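Stringent starvation protein A homolog (Haemophilus influenzae, PDB 3LYK) probably forms an equimolar complex with the RNA polymerase holoenzyme, but not with the core enzyme, and has a glutathione S-transferase fold. Local coordinates at residues Ile70-Leu75 with Asp154-Pro159; Arg96-Arg101 with Pro143-Glu148. All blocks are in the same frame, centred on the assembly; numbering follows the deposited sequence.

Interaction 1 of 2, residues Ile70-Leu75 with Asp154-Pro159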
ATOM      1  N   ILE B  70      -0.409  -2.136   6.155  1.00 16.99           N
ATOM      2  CA  ILE B  70      -1.697  -1.909   6.782  1.00 17.57           C
ATOM      3  C   ILE B  70      -1.611  -2.136   8.285  1.00 17.76           C
ATOM      4  O   ILE B  70      -2.186  -1.383   9.088  1.00 16.46           O
ATOM      5  CB  ILE B  70      -2.771  -2.824   6.184  1.00 17.52           C
ATOM      6  CG1 ILE B  70      -3.016  -2.411   4.722  1.00 18.21           C
ATOM      7  CG2 ILE B  70      -4.093  -2.733   6.987  1.00 17.42           C
ATOM      8  CD1 ILE B  70      -4.136  -3.173   4.074  1.00 18.38           C
ATOM      9  N   ILE B  71      -0.924  -3.208   8.673  1.00 17.89           N
ATOM     10  CA  ILE B  71      -0.688  -3.455  10.107  1.00 16.37           C
ATOM     11  C   ILE B  71       0.044  -2.312  10.814  1.00 15.11           C
ATOM     12  O   ILE B  71      -0.365  -1.862  11.895  1.00 16.20           O
ATOM     13  CB  ILE B  71       0.042  -4.816  10.311  1.00 16.80           C
ATOM     14  CG1 ILE B  71      -0.965  -5.946  10.050  1.00 16.59           C
ATOM     15  CG2 ILE B  71       0.662  -4.921  11.759  1.00 14.62           C
ATOM     16  CD1 ILE B  71      -0.281  -7.325   9.866  1.00 18.97           C
HETATM   17  N   MSE B  72       1.120  -1.847  10.217  1.00 15.39           N
HETATM   18  CA  MSE B  72       1.930  -0.800  10.835  1.00 17.51           C
HETATM   19  C   MSE B  72       1.201   0.505  10.985  1.00 17.78           C
HETATM   20  O   MSE B  72       1.326   1.185  12.024  1.00 17.60           O
HETATM   21  CB  MSE B  72       3.251  -0.592  10.063  1.00 16.29           C
HETATM   22  CG  MSE B  72       4.203  -1.828  10.232  1.00 20.75           C
HETATM   23 SE   MSE B  72       5.906  -1.411   9.335  1.00 31.52          SE
HETATM   24  CE  MSE B  72       5.284  -1.898   7.616  1.00 23.55           C
ATOM     25  N   GLU B  73       0.447   0.877   9.949  1.00 17.24           N
ATOM     26  CA  GLU B  73      -0.351   2.094  10.067  1.00 18.21           C
ATOM     27  C   GLU B  73      -1.461   1.928  11.075  1.00 16.83           C
ATOM     28  O   GLU B  73      -1.718   2.836  11.824  1.00 18.31           O
ATOM     29  CB  GLU B  73      -0.867   2.580   8.695  1.00 19.24           C
ATOM     30  CG  GLU B  73       0.301   3.241   7.876  1.00 23.03           C
ATOM     31  CD  GLU B  73      -0.174   4.375   6.909  1.00 31.91           C
ATOM     32  OE1 GLU B  73      -0.966   5.270   7.361  1.00 30.29           O
ATOM     33  OE2 GLU B  73       0.272   4.357   5.719  1.00 32.04           O
ATOM     34  N   TYR B  74      -2.109   0.769  11.108  1.00 15.64           N
ATOM     35  CA  TYR B  74      -3.052   0.488  12.184  1.00 15.55           C
ATOM     36  C   TYR B  74      -2.447   0.688  13.590  1.00 16.12           C
ATOM     37  O   TYR B  74      -3.069   1.303  14.494  1.00 15.24           O
ATOM     38  CB  TYR B  74      -3.583  -0.940  12.019  1.00 15.55           C
ATOM     39  CG  TYR B  74      -4.330  -1.471  13.252  1.00 17.30           C
ATOM     40  CD1 TYR B  74      -5.605  -0.982  13.585  1.00 18.72           C
ATOM     41  CD2 TYR B  74      -3.752  -2.444  14.091  1.00 15.09           C
ATOM     42  CE1 TYR B  74      -6.302  -1.448  14.738  1.00 19.97           C
ATOM     43  CE2 TYR B  74      -4.426  -2.901  15.215  1.00 18.35           C
ATOM     44  CZ  TYR B  74      -5.699  -2.405  15.529  1.00 21.58           C
ATOM     45  OH  TYR B  74      -6.375  -2.873  16.625  1.00 20.34           O
ATOM     46  N   LEU B  75      -1.235   0.169  13.789  1.00 15.73           N
ATOM     47  CA  LEU B  75      -0.626   0.256  15.140  1.00 16.12           C
ATOM     48  C   LEU B  75      -0.269   1.715  15.442  1.00 17.10           C
ATOM     49  O   LEU B  75      -0.490   2.181  16.572  1.00 17.13           O
ATOM     50  CB  LEU B  75       0.621  -0.629  15.225  1.00 14.31           C
ATOM     51  CG  LEU B  75       0.338  -2.118  15.191  1.00 16.44           C
ATOM     52  CD1 LEU B  75       1.612  -2.969  14.978  1.00 15.04           C
ATOM     53  CD2 LEU B  75      -0.430  -2.595  16.463  1.00 15.13           C
ATOM     54  N   ASP B 154      12.355   3.979   8.697  1.00 20.25           N
ATOM     55  CA  ASP B 154      13.455   3.226   9.335  1.00 21.06           C
ATOM     56  C   ASP B 154      13.055   1.769   9.596  1.00 21.76           C
ATOM     57  O   ASP B 154      13.902   0.880   9.524  1.00 21.86           O
ATOM     58  CB  ASP B 154      13.874   3.932  10.624  1.00 20.36           C
ATOM     59  CG  ASP B 154      14.258   5.368  10.370  1.00 22.42           C
ATOM     60  OD1 ASP B 154      15.305   5.600   9.719  1.00 22.11           O
ATOM     61  OD2 ASP B 154      13.469   6.276  10.754  1.00 27.14           O
ATOM     62  N   CYS B 155      11.758   1.523   9.837  1.00 21.33           N
ATOM     63  CA  CYS B 155      11.254   0.167   9.947  1.00 21.56           C
ATOM     64  C   CYS B 155      11.329  -0.575   8.616  1.00 21.19           C
ATOM     65  O   CYS B 155      11.245  -1.801   8.606  1.00 20.81           O
ATOM     66  CB  CYS B 155       9.833   0.137  10.513  1.00 20.84           C
ATOM     67  SG  CYS B 155       9.779   0.870  12.180  1.00 24.62           S
ATOM     68  N   TYR B 156      11.478   0.153   7.504  1.00 21.43           N
ATOM     69  CA  TYR B 156      11.730  -0.512   6.222  1.00 22.06           C
ATOM     70  C   TYR B 156      13.244  -0.671   5.992  1.00 21.69           C
ATOM     71  O   TYR B 156      13.680  -1.679   5.472  1.00 21.97           O
ATOM     72  CB  TYR B 156      11.127   0.276   5.015  1.00 22.24           C
ATOM     73  CG  TYR B 156       9.654   0.002   4.747  1.00 24.22           C
ATOM     74  CD1 TYR B 156       8.676   0.440   5.646  1.00 23.45           C
ATOM     75  CD2 TYR B 156       9.238  -0.682   3.598  1.00 25.23           C
ATOM     76  CE1 TYR B 156       7.331   0.194   5.434  1.00 25.64           C
ATOM     77  CE2 TYR B 156       7.850  -0.937   3.368  1.00 26.08           C
ATOM     78  CZ  TYR B 156       6.923  -0.488   4.294  1.00 25.41           C
ATOM     79  OH  TYR B 156       5.576  -0.704   4.135  1.00 25.78           O
ATOM     80  N   VAL B 157      14.027   0.355   6.309  1.00 21.37           N
ATOM     81  CA  VAL B 157      15.457   0.309   6.018  1.00 22.36           C
ATOM     82  C   VAL B 157      16.224  -0.648   6.981  1.00 22.93           C
ATOM     83  O   VAL B 157      17.016  -1.483   6.516  1.00 24.30           O
ATOM     84  CB  VAL B 157      16.083   1.740   5.987  1.00 22.69           C
ATOM     85  CG1 VAL B 157      17.562   1.682   5.675  1.00 19.71           C
ATOM     86  CG2 VAL B 157      15.358   2.632   4.903  1.00 22.68           C
ATOM     87  N   ALA B 158      15.983  -0.543   8.294  1.00 21.82           N
ATOM     88  CA  ALA B 158      16.735  -1.351   9.278  1.00 21.65           C
ATOM     89  C   ALA B 158      16.670  -2.886   9.062  1.00 21.47           C
ATOM     90  O   ALA B 158      17.691  -3.524   9.114  1.00 21.43           O
ATOM     91  CB  ALA B 158      16.389  -0.965  10.755  1.00 20.46           C
ATOM     92  N   PRO B 159      15.472  -3.468   8.787  1.00 21.09           N
ATOM     93  CA  PRO B 159      15.440  -4.893   8.543  1.00 20.70           C
ATOM     94  C   PRO B 159      16.288  -5.278   7.335  1.00 21.03           C
ATOM     95  O   PRO B 159      16.820  -6.395   7.283  1.00 20.70           O
ATOM     96  CB  PRO B 159      13.949  -5.164   8.258  1.00 21.01           C
ATOM     97  CG  PRO B 159      13.269  -4.182   9.123  1.00 19.55           C
ATOM     98  CD  PRO B 159      14.104  -2.926   8.902  1.00 21.50           C
TER
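Immediately before C155 and Y156, the two residues that meet M72 across this contact, D154 OD1 accepts hydrogen bonds from Y182 OH and F145 N, while D154 OD2 takes the backbone N of G151. Glutathione S-transferases commonly carry an N-capping box here, at the start of helix 152-165; with glycine at 151, only the bond from its backbone N to D154 is made. F150 packs against C155 in the manner of a hydrophobic staple.

Across the interface there are no hydrogen bonds. M72, a selenomethionine, points toward helix 152-165 and spans much of the gap, the nearest CA atoms being those of M72 and C155, 9.4 Å apart. The chain runs out extended through chi2 and then bends at chi3 (-83°), which swings the methyl group to the tyrosine. There M72 CE lies 3.7 Å from Y156 CE1 and equally close to Y156 OH, approaching the hydroxyl end of the ring obliquely. Selenium stays farther off: M72 SE is 5.5 Å from the centroid of the Y156 ring and 54° from its normal, a slanting Met-aromatic contact. M72 SE also lies 4.4 Å from C155 CB, a loose contact.

Q20 of helix 16-27 touches both M72 and Y156, and M99 and I102 of helix 89-115 add to the packing on the tyrosine. E73, next to M72, supplies a salt bridge to R96 of that helix. Between these two helix turns, however, all three touching residues are buried and the domains are joined by dispersion and shape rather than directed bonds.

Interaction 2 of 2, residues Arg96-Arg101 with Pro143-Glu148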
ATOM      1  N   ARG B  96       5.508   7.860   2.883  1.00 18.25           N
ATOM      2  CA  ARG B  96       4.824   6.759   2.216  1.00 18.92           C
ATOM      3  C   ARG B  96       5.463   6.418   0.880  1.00 19.18           C
ATOM      4  O   ARG B  96       5.581   5.230   0.501  1.00 18.86           O
ATOM      5  CB  ARG B  96       3.323   7.065   2.029  1.00 18.75           C
ATOM      6  CG  ARG B  96       2.484   6.900   3.330  1.00 22.10           C
ATOM      7  CD  ARG B  96       1.014   6.862   3.026  1.00 23.33           C
ATOM      8  NE  ARG B  96       0.242   6.771   4.259  1.00 21.87           N
ATOM      9  CZ  ARG B  96      -0.454   7.781   4.786  1.00 26.41           C
ATOM     10  NH1 ARG B  96      -0.486   8.980   4.178  1.00 23.79           N
ATOM     11  NH2 ARG B  96      -1.146   7.587   5.912  1.00 21.19           N
ATOM     12  N   LEU B  97       5.820   7.460   0.128  1.00 21.13           N
ATOM     13  CA  LEU B  97       6.402   7.246  -1.205  1.00 22.42           C
ATOM     14  C   LEU B  97       7.802   6.609  -1.084  1.00 21.87           C
ATOM     15  O   LEU B  97       8.168   5.705  -1.846  1.00 21.92           O
ATOM     16  CB  LEU B  97       6.486   8.568  -1.965  1.00 22.73           C
ATOM     17  CG  LEU B  97       6.717   8.345  -3.467  1.00 27.52           C
ATOM     18  CD1 LEU B  97       5.580   7.565  -4.070  1.00 30.42           C
ATOM     19  CD2 LEU B  97       6.913   9.664  -4.232  1.00 29.23           C
ATOM     20  N   LEU B  98       8.560   7.085  -0.100  1.00 22.25           N
ATOM     21  CA  LEU B  98       9.875   6.521   0.235  1.00 23.45           C
ATOM     22  C   LEU B  98       9.784   5.036   0.569  1.00 22.58           C
ATOM     23  O   LEU B  98      10.556   4.224   0.062  1.00 22.15           O
ATOM     24  CB  LEU B  98      10.433   7.302   1.423  1.00 25.07           C
ATOM     25  CG  LEU B  98      11.907   7.491   1.668  1.00 29.44           C
ATOM     26  CD1 LEU B  98      12.654   7.573   0.337  1.00 33.72           C
ATOM     27  CD2 LEU B  98      12.033   8.804   2.423  1.00 32.39           C
HETATM   28  N   MSE B  99       8.774   4.671   1.350  1.00 21.61           N
HETATM   29  CA  MSE B  99       8.558   3.293   1.729  1.00 21.33           C
HETATM   30  C   MSE B  99       8.256   2.426   0.546  1.00 22.19           C
HETATM   31  O   MSE B  99       8.831   1.330   0.390  1.00 20.44           O
HETATM   32  CB  MSE B  99       7.441   3.195   2.789  1.00 20.69           C
HETATM   33  CG  MSE B  99       7.963   3.628   4.194  1.00 23.55           C
HETATM   34 SE   MSE B  99       6.531   3.602   5.546  1.00 34.50          SE
HETATM   35  CE  MSE B  99       5.842   5.407   5.585  1.00 23.55           C
ATOM     36  N   LEU B 100       7.332   2.903  -0.296  1.00 22.76           N
ATOM     37  CA  LEU B 100       6.959   2.182  -1.488  1.00 23.58           C
ATOM     38  C   LEU B 100       8.189   1.922  -2.353  1.00 23.68           C
ATOM     39  O   LEU B 100       8.346   0.814  -2.884  1.00 24.37           O
ATOM     40  CB  LEU B 100       5.950   2.972  -2.318  1.00 24.18           C
ATOM     41  CG  LEU B 100       5.677   2.374  -3.707  1.00 27.43           C
ATOM     42  CD1 LEU B 100       4.914   1.085  -3.560  1.00 31.18           C
ATOM     43  CD2 LEU B 100       4.841   3.352  -4.603  1.00 31.56           C
ATOM     44  N   ARG B 101       9.030   2.934  -2.500  1.00 23.83           N
ATOM     45  CA  ARG B 101      10.208   2.827  -3.350  1.00 25.38           C
ATOM     46  C   ARG B 101      11.270   1.877  -2.764  1.00 26.53           C
ATOM     47  O   ARG B 101      11.903   1.115  -3.511  1.00 27.43           O
ATOM     48  CB  ARG B 101      10.822   4.192  -3.596  1.00 24.96           C
ATOM     49  CG  ARG B 101       9.957   5.086  -4.544  1.00 28.44           C
ATOM     50  CD  ARG B 101      10.536   6.464  -4.717  1.00 30.55           C
ATOM     51  NE  ARG B 101      11.956   6.387  -5.031  1.00 37.99           N
ATOM     52  CZ  ARG B 101      12.906   7.078  -4.413  1.00 41.23           C
ATOM     53  NH1 ARG B 101      12.590   7.953  -3.470  1.00 44.52           N
ATOM     54  NH2 ARG B 101      14.183   6.897  -4.739  1.00 44.06           N
ATOM     55  N   PRO B 143      19.773  12.355  11.049  1.00 37.71           N
ATOM     56  CA  PRO B 143      20.237  11.082  11.626  1.00 35.64           C
ATOM     57  C   PRO B 143      19.398   9.840  11.273  1.00 33.99           C
ATOM     58  O   PRO B 143      19.946   8.750  11.270  1.00 33.24           O
ATOM     59  CB  PRO B 143      20.223  11.335  13.137  1.00 34.96           C
ATOM     60  CG  PRO B 143      19.248  12.464  13.348  1.00 36.38           C
ATOM     61  CD  PRO B 143      19.277  13.293  12.079  1.00 37.19           C
ATOM     62  N   TYR B 144      18.100   9.988  10.989  1.00 31.60           N
ATOM     63  CA  TYR B 144      17.294   8.841  10.542  1.00 30.02           C
ATOM     64  C   TYR B 144      17.020   8.965   9.072  1.00 29.95           C
ATOM     65  O   TYR B 144      17.451   9.931   8.471  1.00 30.93           O
ATOM     66  CB  TYR B 144      16.041   8.664  11.392  1.00 28.96           C
ATOM     67  CG  TYR B 144      16.424   8.327  12.800  1.00 28.35           C
ATOM     68  CD1 TYR B 144      16.672   6.994  13.175  1.00 26.18           C
ATOM     69  CD2 TYR B 144      16.598   9.331  13.748  1.00 26.97           C
ATOM     70  CE1 TYR B 144      17.056   6.691  14.467  1.00 28.63           C
ATOM     71  CE2 TYR B 144      16.973   9.037  15.043  1.00 26.79           C
ATOM     72  CZ  TYR B 144      17.216   7.723  15.389  1.00 29.56           C
ATOM     73  OH  TYR B 144      17.574   7.424  16.674  1.00 31.63           O
ATOM     74  N   PHE B 145      16.393   7.971   8.457  1.00 29.64           N
ATOM     75  CA  PHE B 145      16.406   7.924   7.012  1.00 30.03           C
ATOM     76  C   PHE B 145      15.462   8.991   6.422  1.00 30.85           C
ATOM     77  O   PHE B 145      14.251   8.783   6.362  1.00 30.22           O
ATOM     78  CB  PHE B 145      16.068   6.527   6.519  1.00 28.57           C
ATOM     79  CG  PHE B 145      16.448   6.291   5.123  1.00 29.94           C
ATOM     80  CD1 PHE B 145      17.668   5.713   4.812  1.00 30.03           C
ATOM     81  CD2 PHE B 145      15.590   6.648   4.080  1.00 31.23           C
ATOM     82  CE1 PHE B 145      18.033   5.473   3.477  1.00 29.14           C
ATOM     83  CE2 PHE B 145      15.938   6.400   2.743  1.00 32.46           C
ATOM     84  CZ  PHE B 145      17.175   5.835   2.447  1.00 31.69           C
HETATM   85  N   MSE B 146      16.044  10.122   6.011  1.00 32.03           N
HETATM   86  CA  MSE B 146      15.308  11.278   5.459  1.00 33.72           C
HETATM   87  C   MSE B 146      14.386  11.833   6.528  1.00 33.93           C
HETATM   88  O   MSE B 146      13.357  12.381   6.203  1.00 34.07           O
HETATM   89  CB  MSE B 146      14.448  10.891   4.239  1.00 34.09           C
HETATM   90  CG  MSE B 146      15.206  10.527   2.979  1.00 39.48           C
HETATM   91 SE   MSE B 146      16.262  12.095   2.409  1.00 54.43          SE
HETATM   92  CE  MSE B 146      14.887  13.110   1.404  1.00 49.37           C
ATOM     93  N   ASN B 147      14.724  11.642   7.801  1.00 33.70           N
ATOM     94  CA  ASN B 147      13.916  12.178   8.883  1.00 34.03           C
ATOM     95  C   ASN B 147      14.779  12.508  10.077  1.00 33.85           C
ATOM     96  O   ASN B 147      15.855  11.914  10.263  1.00 33.05           O
ATOM     97  CB  ASN B 147      12.764  11.222   9.286  1.00 34.02           C
ATOM     98  CG  ASN B 147      11.536  11.342   8.345  1.00 37.04           C
ATOM     99  OD1 ASN B 147      10.884  12.382   8.315  1.00 40.63           O
ATOM    100  ND2 ASN B 147      11.259  10.304   7.552  1.00 35.04           N
ATOM    101  N   GLU B 148      14.291  13.450  10.878  1.00 33.83           N
ATOM    102  CA  GLU B 148      14.932  13.872  12.117  1.00 34.25           C
ATOM    103  C   GLU B 148      14.727  12.855  13.224  1.00 33.52           C
ATOM    104  O   GLU B 148      15.590  12.729  14.094  1.00 33.19           O
ATOM    105  CB  GLU B 148      14.337  15.205  12.596  1.00 35.43           C
ATOM    106  CG  GLU B 148      14.579  16.377  11.653  1.00 40.20           C
ATOM    107  CD  GLU B 148      16.055  16.816  11.617  1.00 46.93           C
ATOM    108  OE1 GLU B 148      16.830  16.439  12.536  1.00 48.52           O
ATOM    109  OE2 GLU B 148      16.433  17.541  10.662  1.00 48.86           O
TER
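L98 meets M146 and F145 from the middle of a turn of helix 89-115 whose other side chains serve different surfaces. At the start of that turn, R96 forms a salt bridge with E77 of the second subunit. L97 packs on V64 of that subunit, so the helix has one side at the dimer interface while L98 points toward the loop 143-148.

The leucine's two methyls divide the work. With CG anti to the backbone N (chi1 -151°), the branches extend away from the helix; L98 CD2 reaches the inner part of the M146 chain, 3.7 Å from both M146 CB and M146 CG, and the two side chains cross at about a right angle. M146, a selenomethionine, bends at chi2 and chi3. L98 CD1 comes in near the plane of the F145 ring, at its edge, 4.2 Å from F145 CE2.

F145 and M146 are presented together because they are the two central residues of a type II beta turn running from Y144 to N147. M146 takes the positive phi (63°) required at the third position. The turn's own bond, N147 N to Y144 O, is weak at 3.3 Å, while Y144 N gives a sounder one to N147 O at 3.0 Å. This turn belongs to the connection leading into helix 152-165 of the GST-type helical domain, and N147 ND2 ties it to D95 OD1, just ahead of R96.

Past L98, M99 is buried against L152 of helix 152-165 and M85 of the loop ahead of helix 89-115. L100 packs on N67 of the second subunit, and R101 NE is hydrogen-bonded to Y52 OH of that subunit.

Overall arrangement
From the N terminus the chain builds the thioredoxin-like domain, whose last helix, 68-78, opens interaction 1. Helix 89-115 follows directly and supplies the first side of interaction 2. The chain then passes through helix 118-134 and returns with the loop 143-148, which closes the inner loop; helix 152-165 closes the outer one soon afterwards, so the two contacts nest without crossing. Interaction 1 joins the two domains, whereas interaction 2 lies within the helical domain. They are about 11 Å apart, centre to centre. Both also border the second subunit.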